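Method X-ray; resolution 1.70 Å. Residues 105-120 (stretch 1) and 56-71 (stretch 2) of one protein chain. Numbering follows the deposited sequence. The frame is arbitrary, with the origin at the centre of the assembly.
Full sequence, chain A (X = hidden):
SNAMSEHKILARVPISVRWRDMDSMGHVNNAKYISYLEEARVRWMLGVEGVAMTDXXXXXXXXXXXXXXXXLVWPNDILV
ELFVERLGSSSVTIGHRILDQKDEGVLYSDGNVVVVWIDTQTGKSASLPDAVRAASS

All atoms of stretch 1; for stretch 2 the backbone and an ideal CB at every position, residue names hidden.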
# COMPACT_ATOMS: atom_id res chain seq x y z
N GLY A 105 27.41 2.88 4.67
CA GLY A 105 28.19 2.86 3.45
C GLY A 105 27.38 2.14 2.38
O GLY A 105 27.76 2.11 1.22
N VAL A 106 26.27 1.53 2.79
CA VAL A 106 25.40 0.82 1.84
C VAL A 106 24.35 1.80 1.34
O VAL A 106 23.50 2.26 2.10
CB VAL A 106 24.71 -0.38 2.51
CG1 VAL A 106 23.63 -0.92 1.60
CG2 VAL A 106 25.72 -1.47 2.82
N LEU A 107 24.42 2.12 0.05
CA LEU A 107 23.50 3.06 -0.56
C LEU A 107 22.43 2.35 -1.39
O LEU A 107 22.73 1.73 -2.40
CB LEU A 107 24.28 4.04 -1.46
CG LEU A 107 23.51 5.06 -2.30
CD1 LEU A 107 22.82 6.07 -1.39
CD2 LEU A 107 24.47 5.77 -3.24
N TYR A 108 21.18 2.46 -0.95
CA TYR A 108 20.09 1.82 -1.66
C TYR A 108 19.54 2.71 -2.76
O TYR A 108 19.07 2.22 -3.78
CB TYR A 108 18.95 1.48 -0.70
CG TYR A 108 19.31 0.41 0.31
CD1 TYR A 108 19.36 0.70 1.67
CD2 TYR A 108 19.57 -0.89 -0.10
CE1 TYR A 108 19.65 -0.29 2.60
CE2 TYR A 108 19.87 -1.89 0.82
CZ TYR A 108 19.90 -1.58 2.17
OH TYR A 108 20.18 -2.56 3.10
N SER A 109 19.61 4.02 -2.55
CA SER A 109 19.07 4.94 -3.54
C SER A 109 19.43 6.40 -3.31
O SER A 109 19.66 6.83 -2.18
CB SER A 109 17.54 4.80 -3.58
OG SER A 109 16.89 5.98 -4.04
N ASP A 110 19.50 7.13 -4.41
CA ASP A 110 19.74 8.57 -4.37
C ASP A 110 18.84 9.19 -5.42
O ASP A 110 18.07 8.49 -6.07
CB ASP A 110 21.21 8.95 -4.61
CG ASP A 110 21.80 8.34 -5.87
OD1 ASP A 110 21.07 8.10 -6.85
OD2 ASP A 110 23.03 8.12 -5.87
N GLY A 111 18.93 10.51 -5.57
CA GLY A 111 18.08 11.21 -6.52
C GLY A 111 17.52 12.41 -5.79
O GLY A 111 18.13 12.91 -4.85
N ASN A 112 16.35 12.89 -6.20
CA ASN A 112 15.75 14.04 -5.54
C ASN A 112 14.25 14.12 -5.74
O ASN A 112 13.66 13.34 -6.49
CB ASN A 112 16.37 15.33 -6.07
CG ASN A 112 16.16 15.51 -7.56
OD1 ASN A 112 17.08 15.31 -8.35
ND2 ASN A 112 14.94 15.86 -7.94
N VAL A 113 13.65 15.07 -5.04
CA VAL A 113 12.22 15.35 -5.12
C VAL A 113 12.10 16.87 -5.24
O VAL A 113 12.69 17.62 -4.46
CB VAL A 113 11.47 14.90 -3.86
CG1 VAL A 113 10.01 15.29 -3.96
CG2 VAL A 113 11.61 13.40 -3.68
N VAL A 114 11.33 17.33 -6.22
CA VAL A 114 11.15 18.76 -6.42
C VAL A 114 9.85 19.19 -5.77
O VAL A 114 8.79 18.68 -6.10
CB VAL A 114 11.12 19.12 -7.92
CG1 VAL A 114 10.80 20.59 -8.09
CG2 VAL A 114 12.45 18.79 -8.56
N VAL A 115 9.96 20.13 -4.84
CA VAL A 115 8.80 20.64 -4.13
C VAL A 115 8.54 22.09 -4.51
O VAL A 115 9.47 22.88 -4.65
CB VAL A 115 9.02 20.57 -2.61
CG1 VAL A 115 7.87 21.25 -1.89
CG2 VAL A 115 9.16 19.12 -2.17
N VAL A 116 7.27 22.44 -4.67
CA VAL A 116 6.88 23.79 -5.03
C VAL A 116 5.74 24.23 -4.12
O VAL A 116 4.95 23.41 -3.66
CB VAL A 116 6.41 23.88 -6.51
CG1 VAL A 116 7.51 23.40 -7.44
CG2 VAL A 116 5.15 23.05 -6.71
N TRP A 117 5.68 25.53 -3.82
CA TRP A 117 4.60 26.04 -2.98
C TRP A 117 3.66 26.76 -3.93
O TRP A 117 3.95 27.87 -4.39
CB TRP A 117 5.14 26.97 -1.90
CG TRP A 117 6.00 26.26 -0.90
CD1 TRP A 117 7.23 25.71 -1.13
CD2 TRP A 117 5.68 25.96 0.46
NE1 TRP A 117 7.69 25.08 -0.00
CE2 TRP A 117 6.76 25.22 0.99
CE3 TRP A 117 4.58 26.25 1.29
CZ2 TRP A 117 6.77 24.75 2.32
CZ3 TRP A 117 4.60 25.79 2.62
CH2 TRP A 117 5.69 25.05 3.11
N ILE A 118 2.56 26.09 -4.23
CA ILE A 118 1.54 26.57 -5.16
C ILE A 118 0.16 26.04 -4.78
O ILE A 118 -0.49 26.55 -3.86
CB ILE A 118 1.85 26.07 -6.60
CG1 ILE A 118 3.21 26.59 -7.06
CG2 ILE A 118 0.76 26.54 -7.57
CD1 ILE A 118 3.79 25.88 -8.28
N ASP A 119 -0.26 25.00 -5.51
CA ASP A 119 -1.56 24.35 -5.36
C ASP A 119 -2.62 25.33 -5.89
O ASP A 119 -3.75 25.38 -5.42
CB ASP A 119 -1.80 23.99 -3.88
CG ASP A 119 -2.90 22.96 -3.71
OD1 ASP A 119 -4.04 23.26 -4.13
OD2 ASP A 119 -2.63 21.87 -3.16
N THR A 120 -2.21 26.10 -6.90
CA THR A 120 -3.04 27.10 -7.55
C THR A 120 -2.16 27.81 -8.58
O THR A 120 -2.35 27.66 -9.80
CB THR A 120 -3.54 28.17 -6.53
OG1 THR A 120 -4.80 27.76 -5.99
CG2 THR A 120 -3.68 29.53 -7.19
N UNK A 56 -3.12 27.11 3.03
CA UNK A 56 -2.83 28.27 2.15
C UNK A 56 -1.52 28.07 1.39
O UNK A 56 -1.36 27.09 0.67
CB UNK A 56 -2.76 29.56 2.97
N UNK A 57 -0.58 29.01 1.52
CA UNK A 57 0.70 28.86 0.84
C UNK A 57 1.29 27.54 1.36
O UNK A 57 1.90 27.51 2.44
CB UNK A 57 1.63 30.05 1.09
N UNK A 58 1.09 26.46 0.61
CA UNK A 58 1.57 25.13 1.00
C UNK A 58 2.40 24.41 -0.07
O UNK A 58 2.35 24.75 -1.26
CB UNK A 58 0.37 24.25 1.37
N UNK A 59 3.18 23.39 0.33
CA UNK A 59 4.04 22.59 -0.55
C UNK A 59 3.37 21.41 -1.24
O UNK A 59 2.55 20.71 -0.65
CB UNK A 59 5.22 22.06 0.26
N UNK A 60 3.73 21.21 -2.50
CA UNK A 60 3.21 20.10 -3.28
C UNK A 60 4.38 19.54 -4.09
O UNK A 60 5.22 20.29 -4.58
CB UNK A 60 2.05 20.53 -4.18
N UNK A 61 4.44 18.22 -4.21
CA UNK A 61 5.52 17.59 -4.95
C UNK A 61 5.28 17.68 -6.45
O UNK A 61 4.27 17.20 -6.96
CB UNK A 61 5.67 16.13 -4.53
N UNK A 62 6.23 18.30 -7.15
CA UNK A 62 6.13 18.47 -8.59
C UNK A 62 6.78 17.32 -9.34
O UNK A 62 6.40 17.01 -10.46
CB UNK A 62 6.77 19.79 -9.01
N UNK A 63 7.77 16.69 -8.71
CA UNK A 63 8.46 15.57 -9.33
C UNK A 63 9.26 14.72 -8.34
O UNK A 63 9.78 15.22 -7.35
CB UNK A 63 9.39 16.09 -10.42
N UNK A 64 9.33 13.42 -8.63
CA UNK A 64 10.11 12.49 -7.82
C UNK A 64 11.05 11.79 -8.79
O UNK A 64 10.61 11.18 -9.77
CB UNK A 64 9.23 11.50 -7.06
N UNK A 65 12.35 11.92 -8.54
CA UNK A 65 13.37 11.33 -9.38
C UNK A 65 14.20 10.43 -8.49
O UNK A 65 15.09 10.88 -7.78
CB UNK A 65 14.23 12.39 -10.07
N UNK A 66 13.87 9.14 -8.53
CA UNK A 66 14.49 8.14 -7.68
C UNK A 66 15.33 7.11 -8.43
O UNK A 66 14.83 6.44 -9.34
CB UNK A 66 13.40 7.42 -6.88
N UNK A 67 16.60 6.99 -8.05
CA UNK A 67 17.50 6.02 -8.65
C UNK A 67 17.63 4.84 -7.70
O UNK A 67 17.86 5.02 -6.51
CB UNK A 67 18.87 6.64 -8.95
N UNK A 68 17.49 3.63 -8.24
CA UNK A 68 17.58 2.41 -7.45
C UNK A 68 18.97 1.81 -7.65
O UNK A 68 19.28 1.28 -8.71
CB UNK A 68 16.49 1.41 -7.84
N UNK A 69 19.79 1.90 -6.61
CA UNK A 69 21.17 1.42 -6.65
C UNK A 69 21.42 -0.04 -6.33
O UNK A 69 22.21 -0.71 -7.00
CB UNK A 69 22.00 2.26 -5.67
N UNK A 70 20.77 -0.53 -5.28
CA UNK A 70 20.90 -1.92 -4.88
C UNK A 70 19.63 -2.29 -4.15
O UNK A 70 18.99 -1.44 -3.53
CB UNK A 70 22.14 -2.15 -4.01
N UNK A 71 19.24 -3.57 -4.21
CA UNK A 71 18.03 -4.06 -3.56
C UNK A 71 18.03 -3.98 -2.05
O UNK A 71 19.05 -4.22 -1.39
CB UNK A 71 17.79 -5.51 -3.97

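Stretch 2 runs antiparallel to stretch 1, so backbone pairing sets most of the rules and side chains refine them. Position 56 lies beyond reach and its CB points away, so almost anything fits; it is Arg56, extended clear of the contact. At 57 the CB points sideways, 4.8 Å from Trp117 CE3, inviting a long apolar chain; Ile57 brings CD1 to 3.5 Å from Trp117 CE3. Position 58 points away and constrains little; it is Ala58.

Position 59 has its ideal CB 3.5 Å from Val115 CG1 and 3.6 Å from Trp117 CE2. It is a non-hydrogen-bonded site with phi -86°, so a compact apolar residue suits, proline included. Pro59 lays CD over the indole face, 3.1 Å from Trp117 CZ3, a CH-pi contact.

At 60 the backbone pairs both ways with Val116, and the side chain shares a face with that valine; a beta-branched or other apolar residue is expected. Val60 sets CG2 3.3 Å from Val116 CG2. Position 61 turns to the face of Val113 and Val115, where an aliphatic chain would pack: Val61 CG1 lies 3.7 Å from Val113 CG1.

Here the register slips by one. The CB of 62 points toward stretch 1, 3.7 Å from Val114 O, which favors something small. Ala62 fits, its N donating to Val114 O at 2.8 Å, and the N of 63 adds a weak bond to the same oxygen at 3.4 Å. At 63, CB faces Val114 CB at 4.3 Å; small or medium apolar groups suit, and Ala63 is deposited. Position 64 lies beside Val113 and would accept a beta-branched residue; Thr64 puts CG2 4.1 Å from Val113 CG1 and bonds through OG1 elsewhere in the structure.

Position 65 shares a face with Asn112, whose amide invites a polar partner. Asn65 OD1 accepts a weak bond from Asn112 ND2 at 3.1 Å. Position 66 points sideways opposite Gly111, leaving room for an aliphatic chain: Val66 CG1 sits 3.5 Å from Ser109 OG.

At 67 the ideal CB is 3.4 Å from Asp110 OD1, calling for a donor such as an amide or a base. Asn67 ND2 bonds that OD1 at 2.9 Å. Position 68 barely meets stretch 1, so size is free; it is Tyr68.

The CB of 69 points toward the Leu107 and Tyr108 carbonyls, with Asp110 nearby, favoring a long cation. Lys69 leaves NZ 4.3 Å from Asp110 OD2, beyond a salt bridge. At 70 a long chain can reach Val106: Arg70 does, with CG1 of Val106 over its guanidinium. Position 71 points away; it is Pro71.

Stretch 2, residues 56-71: RIAPVVAATNVNYKRP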
# COMPACT_ATOMS: atom_id res chain seq x y z
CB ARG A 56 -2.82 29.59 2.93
CG ARG A 56 -2.98 30.82 2.01
CD ARG A 56 -3.28 32.10 2.79
NE ARG A 56 -3.46 33.26 1.90
CZ ARG A 56 -4.46 33.40 1.04
NH1 ARG A 56 -5.39 32.46 0.93
NH2 ARG A 56 -4.54 34.49 0.29
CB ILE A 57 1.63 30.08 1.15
CG1 ILE A 57 3.10 29.66 1.12
CG2 ILE A 57 1.25 30.69 2.49
CD1 ILE A 57 3.87 29.47 2.46
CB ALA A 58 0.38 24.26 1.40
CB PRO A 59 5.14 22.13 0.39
CG PRO A 59 4.37 21.82 1.62
CD PRO A 59 3.42 23.01 1.74
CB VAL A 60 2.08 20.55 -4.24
CG1 VAL A 60 0.92 21.13 -3.44
CG2 VAL A 60 2.60 21.57 -5.23
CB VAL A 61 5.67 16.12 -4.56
CG1 VAL A 61 6.64 15.43 -5.51
CG2 VAL A 61 6.17 16.01 -3.14
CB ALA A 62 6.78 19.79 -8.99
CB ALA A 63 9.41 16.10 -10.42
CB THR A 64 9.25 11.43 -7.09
OG1 THR A 64 8.37 10.78 -8.01
CG2 THR A 64 8.45 12.08 -5.97
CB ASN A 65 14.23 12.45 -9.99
CG ASN A 65 13.40 13.50 -10.69
OD1 ASN A 65 13.35 14.66 -10.28
ND2 ASN A 65 12.72 13.10 -11.76
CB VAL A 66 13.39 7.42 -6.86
CG1 VAL A 66 13.99 6.45 -5.86
CG2 VAL A 66 12.54 8.46 -6.16
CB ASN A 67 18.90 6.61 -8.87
CG ASN A 67 18.88 7.88 -9.70
OD1 ASN A 67 18.29 7.92 -10.77
ND2 ASN A 67 19.52 8.91 -9.19
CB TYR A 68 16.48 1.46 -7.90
CG TYR A 68 15.11 2.12 -7.82
CD1 TYR A 68 14.44 2.23 -6.61
CD2 TYR A 68 14.54 2.71 -8.95
CE1 TYR A 68 13.23 2.90 -6.51
CE2 TYR A 68 13.33 3.38 -8.86
CZ TYR A 68 12.68 3.48 -7.65
OH TYR A 68 11.48 4.15 -7.55
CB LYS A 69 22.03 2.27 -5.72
CG LYS A 69 22.78 3.37 -6.41
CD LYS A 69 21.84 4.33 -7.08
CE LYS A 69 22.61 5.47 -7.70
NZ LYS A 69 23.49 5.04 -8.83
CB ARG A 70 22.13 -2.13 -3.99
CG ARG A 70 22.14 -1.31 -2.71
CD ARG A 70 23.53 -1.34 -2.09
NE ARG A 70 23.99 -2.70 -1.85
CZ ARG A 70 25.18 -3.02 -1.34
NH1 ARG A 70 26.04 -2.06 -1.01
NH2 ARG A 70 25.51 -4.28 -1.15
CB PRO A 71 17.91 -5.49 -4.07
CG PRO A 71 19.34 -5.90 -4.23
CD PRO A 71 19.97 -4.68 -4.86
O HOH W 1 17.22 -0.18 -4.95
O HOH W 2 26.46 0.97 -1.78
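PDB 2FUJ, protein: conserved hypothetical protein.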